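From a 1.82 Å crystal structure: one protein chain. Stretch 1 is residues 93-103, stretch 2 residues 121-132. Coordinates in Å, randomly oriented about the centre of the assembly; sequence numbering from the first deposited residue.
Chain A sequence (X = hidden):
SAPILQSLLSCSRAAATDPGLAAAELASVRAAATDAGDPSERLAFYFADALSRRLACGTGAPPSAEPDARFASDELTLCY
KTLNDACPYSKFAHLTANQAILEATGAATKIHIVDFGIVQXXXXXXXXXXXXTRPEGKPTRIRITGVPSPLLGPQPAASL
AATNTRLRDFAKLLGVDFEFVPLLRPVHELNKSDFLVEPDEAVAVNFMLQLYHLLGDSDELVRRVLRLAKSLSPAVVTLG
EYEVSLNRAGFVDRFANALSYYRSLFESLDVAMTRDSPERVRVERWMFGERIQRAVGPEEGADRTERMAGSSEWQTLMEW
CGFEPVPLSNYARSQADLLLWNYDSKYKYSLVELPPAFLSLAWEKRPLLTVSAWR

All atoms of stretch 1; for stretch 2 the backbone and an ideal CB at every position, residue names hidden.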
# COMPACT_ATOMS: atom_id res chain seq x y z
N ALA A 93 -8.50 8.65 1.74
CA ALA A 93 -8.77 10.02 2.19
C ALA A 93 -7.55 10.93 2.03
O ALA A 93 -7.59 12.03 1.44
CB ALA A 93 -9.20 9.93 3.66
N HIS A 94 -6.42 10.47 2.55
CA HIS A 94 -5.17 11.27 2.43
C HIS A 94 -4.76 11.61 1.02
O HIS A 94 -4.38 12.72 0.73
CB HIS A 94 -3.98 10.50 3.05
CG HIS A 94 -4.14 10.31 4.51
ND1 HIS A 94 -3.39 9.39 5.23
CD2 HIS A 94 -4.96 10.92 5.40
CE1 HIS A 94 -3.74 9.45 6.51
NE2 HIS A 94 -4.69 10.38 6.64
N LEU A 95 -4.72 10.60 0.18
CA LEU A 95 -4.30 10.87 -1.19
C LEU A 95 -5.27 11.78 -1.93
O LEU A 95 -4.84 12.62 -2.72
CB LEU A 95 -4.10 9.56 -1.99
CG LEU A 95 -2.91 8.78 -1.43
CD1 LEU A 95 -2.52 7.60 -2.31
CD2 LEU A 95 -1.61 9.61 -1.02
N THR A 96 -6.58 11.64 -1.68
CA THR A 96 -7.50 12.49 -2.40
C THR A 96 -7.41 13.97 -1.89
O THR A 96 -7.37 14.93 -2.69
CB THR A 96 -8.95 11.96 -2.24
OG1 THR A 96 -8.96 10.62 -2.71
CG2 THR A 96 -9.93 12.77 -3.07
N ALA A 97 -7.32 14.12 -0.58
CA ALA A 97 -7.06 15.43 -0.01
C ALA A 97 -5.74 16.06 -0.55
O ALA A 97 -5.70 17.24 -0.92
CB ALA A 97 -7.01 15.32 1.51
N ASN A 98 -4.68 15.24 -0.60
CA ASN A 98 -3.40 15.76 -1.05
C ASN A 98 -3.45 16.24 -2.48
O ASN A 98 -2.82 17.23 -2.84
CB ASN A 98 -2.29 14.69 -0.92
CG ASN A 98 -1.81 14.51 0.50
OD1 ASN A 98 -2.25 15.24 1.39
ND2 ASN A 98 -0.87 13.56 0.72
N GLN A 99 -4.18 15.52 -3.33
CA GLN A 99 -4.28 15.95 -4.70
C GLN A 99 -4.94 17.32 -4.78
O GLN A 99 -4.49 18.21 -5.55
CB GLN A 99 -5.04 14.86 -5.52
CG GLN A 99 -5.02 15.11 -7.02
CD GLN A 99 -3.57 15.01 -7.57
OE1 GLN A 99 -2.77 14.17 -7.11
NE2 GLN A 99 -3.23 15.90 -8.52
N ALA A 100 -5.99 17.51 -3.98
CA ALA A 100 -6.65 18.84 -3.94
C ALA A 100 -5.72 19.96 -3.42
O ALA A 100 -5.71 21.07 -3.97
CB ALA A 100 -7.88 18.81 -3.09
N ILE A 101 -4.91 19.63 -2.39
CA ILE A 101 -3.96 20.63 -1.89
C ILE A 101 -2.92 20.98 -2.97
O ILE A 101 -2.55 22.13 -3.17
CB ILE A 101 -3.29 20.08 -0.64
CG1 ILE A 101 -4.37 19.96 0.46
CG2 ILE A 101 -2.14 21.01 -0.21
CD1 ILE A 101 -3.91 19.13 1.74
N LEU A 102 -2.43 19.94 -3.65
CA LEU A 102 -1.39 20.13 -4.68
C LEU A 102 -1.89 21.04 -5.76
O LEU A 102 -1.18 21.93 -6.22
CB LEU A 102 -0.97 18.75 -5.25
CG LEU A 102 0.21 18.74 -6.21
CD1 LEU A 102 1.41 18.88 -5.34
CD2 LEU A 102 0.33 17.45 -6.98
N GLU A 103 -3.12 20.81 -6.20
CA GLU A 103 -3.66 21.63 -7.24
C GLU A 103 -3.99 23.05 -6.79
O GLU A 103 -3.75 24.00 -7.53
CB GLU A 103 -4.89 20.97 -7.81
CG GLU A 103 -4.37 19.75 -8.61
CD GLU A 103 -5.50 18.86 -9.19
OE1 GLU A 103 -6.68 19.24 -9.08
OE2 GLU A 103 -5.18 17.77 -9.70
N UNK A 121 2.65 10.81 10.53
CA UNK A 121 2.94 11.81 9.51
C UNK A 121 2.66 11.42 8.06
O UNK A 121 3.00 12.17 7.16
CB UNK A 121 4.42 12.20 9.62
N UNK A 122 2.06 10.27 7.83
CA UNK A 122 2.18 9.73 6.44
C UNK A 122 1.47 10.58 5.39
O UNK A 122 1.98 10.71 4.26
CB UNK A 122 1.61 8.31 6.38
N UNK A 123 0.34 11.24 5.75
CA UNK A 123 -0.26 12.13 4.75
C UNK A 123 0.74 13.17 4.26
O UNK A 123 0.82 13.53 3.09
CB UNK A 123 -1.49 12.83 5.33
N UNK A 124 1.50 13.73 5.22
CA UNK A 124 2.39 14.81 4.83
C UNK A 124 3.65 14.33 4.20
O UNK A 124 4.22 15.06 3.40
CB UNK A 124 2.73 15.68 6.04
N UNK A 125 4.09 13.14 4.53
CA UNK A 125 5.24 12.58 3.79
C UNK A 125 4.83 12.38 2.31
O UNK A 125 5.57 12.76 1.40
CB UNK A 125 5.70 11.26 4.41
N UNK A 126 3.61 11.88 2.11
CA UNK A 126 3.12 11.73 0.75
C UNK A 126 3.01 13.08 0.03
O UNK A 126 3.37 13.24 -1.18
CB UNK A 126 1.76 11.03 0.76
N UNK A 127 2.49 14.09 0.73
CA UNK A 127 2.35 15.38 0.11
C UNK A 127 3.73 15.99 -0.20
O UNK A 127 3.92 16.61 -1.24
CB UNK A 127 1.54 16.31 1.01
N UNK A 128 4.67 15.85 0.71
CA UNK A 128 6.02 16.40 0.45
C UNK A 128 6.61 15.78 -0.83
O UNK A 128 7.16 16.45 -1.69
CB UNK A 128 6.95 16.14 1.64
N UNK A 129 6.50 14.47 -0.93
CA UNK A 129 6.98 13.80 -2.16
C UNK A 129 6.30 14.35 -3.42
O UNK A 129 6.95 14.67 -4.47
CB UNK A 129 6.74 12.29 -2.07
N UNK A 130 4.98 14.51 -3.32
CA UNK A 130 4.23 15.07 -4.45
C UNK A 130 4.60 16.51 -4.79
O UNK A 130 4.77 16.83 -5.95
CB UNK A 130 2.73 15.00 -4.15
N UNK A 131 4.76 17.37 -3.78
CA UNK A 131 5.16 18.75 -3.99
C UNK A 131 6.54 18.81 -4.64
O UNK A 131 6.81 19.69 -5.46
CB UNK A 131 5.16 19.52 -2.67
N UNK A 132 7.41 17.86 -4.28
CA UNK A 132 8.78 17.94 -4.78
C UNK A 132 8.77 17.70 -6.24
O UNK A 132 9.62 18.23 -6.95
CB UNK A 132 9.71 16.94 -4.08

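Two helices run in broadly the same direction, their axes 41° apart and 9.7 Å from each other at closest approach. The register pairs His94 with 123, Asn98 with 127 and Leu102 with 131, so stretch 1 offers a ring first, then an amide, then an aliphatic end.

Position 121 precedes the helix, at the N-cap, with phi/psi of -92/6. Nothing of stretch 1 lies within 5.5 Å of its ideal CB, so this contact leaves the choice wide; small or polar caps would all serve. It is Gly121.

At 122 the CA-to-CB bond points sideways, with the ideal CB 5.2 Å from His94 ND1. A medium aliphatic or a polar chain could reach the ring. Ile122 is deposited, and its CG2 comes 4.0 Å from His94 ND1.

Position 123 points toward stretch 1. Its ideal CB is 3.7 Å from His94 CG and 4.7 Å from Asn98 OD1, so the chain must begin against a ring and then pass an amide acceptor. A long chain ending in a donor suits this best: glutamine, lysine or arginine, with methionine a purely apolar alternative. Gln123, extended with chi1 and chi2 both t, lays its CB over one face of His94, 3.9 Å from the ring centroid. Its NE2 then donates to Asn98 OD1 at 3.1 Å, while Asn98 ND2 donates to the backbone O of Gln123 at 2.9 Å. Asn98 thus uses both ends of its amide on one residue, and the second bond needs only the backbone.

Position 124 points away, and only a long side chain could turn back. Trp124 does so: its CZ3 lies 3.9 Å from Ile101 CD1, which meets the ring at its edge.

Position 125 points sideways with nothing near; the contact sets no demand, and Ala125 fills it.

At 126 CA-to-CB points toward stretch 1, and the ideal CB is already 3.7 Å from Asn98 ND2 and 4.1 Å from Leu95 CD2. Something small, alanine or perhaps serine, fits without having to find a way past these atoms. Ala126 places its CB 4.0 Å from Leu95 CD2.

Position 127 points sideways, its ideal CB 3.7 Å from Asn98 ND2, with Ile101 farther along. An aliphatic chain suits; leucine, isoleucine or methionine could serve. Leu127 sends CD2 to 4.1 Å from Ile101 CG2. With 123, 124 and 126, it completes the hole that receives the Asn98 knob.

Positions 128 and 129 find nothing of stretch 1 near their ideal CB atoms; they are Leu128 and Gln129.

Position 130 points toward stretch 1, its ideal CB 4.3 Å from Leu102 CD1. Small apolar residues suit, and Ala130 makes that methyl contact.

At 131 the bond points sideways, with the ideal CB 4.6 Å from Leu102 CD1. A branched or flexible aliphatic could close the gap, and Leu131 does, its CD2 3.5 Å from Leu102 CD1.

Position 132 points away, unconstrained here, and is Ala132.

Stretch 2 (121-132) GIQWAALLQALA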
# COMPACT_ATOMS: atom_id res chain seq x y z
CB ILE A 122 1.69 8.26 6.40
CG1 ILE A 122 2.19 7.62 5.08
CG2 ILE A 122 0.21 8.21 6.55
CD1 ILE A 122 1.97 6.09 4.96
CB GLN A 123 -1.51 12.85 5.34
CG GLN A 123 -2.20 13.75 4.25
CD GLN A 123 -3.58 14.35 4.70
OE1 GLN A 123 -4.03 14.17 5.85
NE2 GLN A 123 -4.18 15.08 3.80
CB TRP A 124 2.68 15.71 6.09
CG TRP A 124 1.34 16.13 6.66
CD1 TRP A 124 0.90 15.97 7.95
CD2 TRP A 124 0.21 16.68 5.91
NE1 TRP A 124 -0.40 16.40 8.06
CE2 TRP A 124 -0.85 16.83 6.84
CE3 TRP A 124 0.01 17.06 4.56
CZ2 TRP A 124 -2.11 17.32 6.48
CZ3 TRP A 124 -1.29 17.52 4.16
CH2 TRP A 124 -2.34 17.66 5.15
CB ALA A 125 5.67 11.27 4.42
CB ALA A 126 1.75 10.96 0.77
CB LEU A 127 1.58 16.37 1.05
CG LEU A 127 1.37 17.72 0.34
CD1 LEU A 127 0.24 17.67 -0.75
CD2 LEU A 127 0.95 18.83 1.33
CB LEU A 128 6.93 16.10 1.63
CG LEU A 128 6.69 17.03 2.85
CD1 LEU A 128 7.46 16.49 4.12
CD2 LEU A 128 7.09 18.47 2.49
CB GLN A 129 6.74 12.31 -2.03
CG GLN A 129 7.17 11.45 -3.31
CD GLN A 129 8.66 11.33 -3.41
OE1 GLN A 129 9.38 11.52 -2.44
NE2 GLN A 129 9.16 11.01 -4.62
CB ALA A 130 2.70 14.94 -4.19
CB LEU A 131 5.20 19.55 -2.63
CG LEU A 131 3.78 19.83 -2.06
CD1 LEU A 131 3.84 20.33 -0.59
CD2 LEU A 131 3.08 20.83 -2.96
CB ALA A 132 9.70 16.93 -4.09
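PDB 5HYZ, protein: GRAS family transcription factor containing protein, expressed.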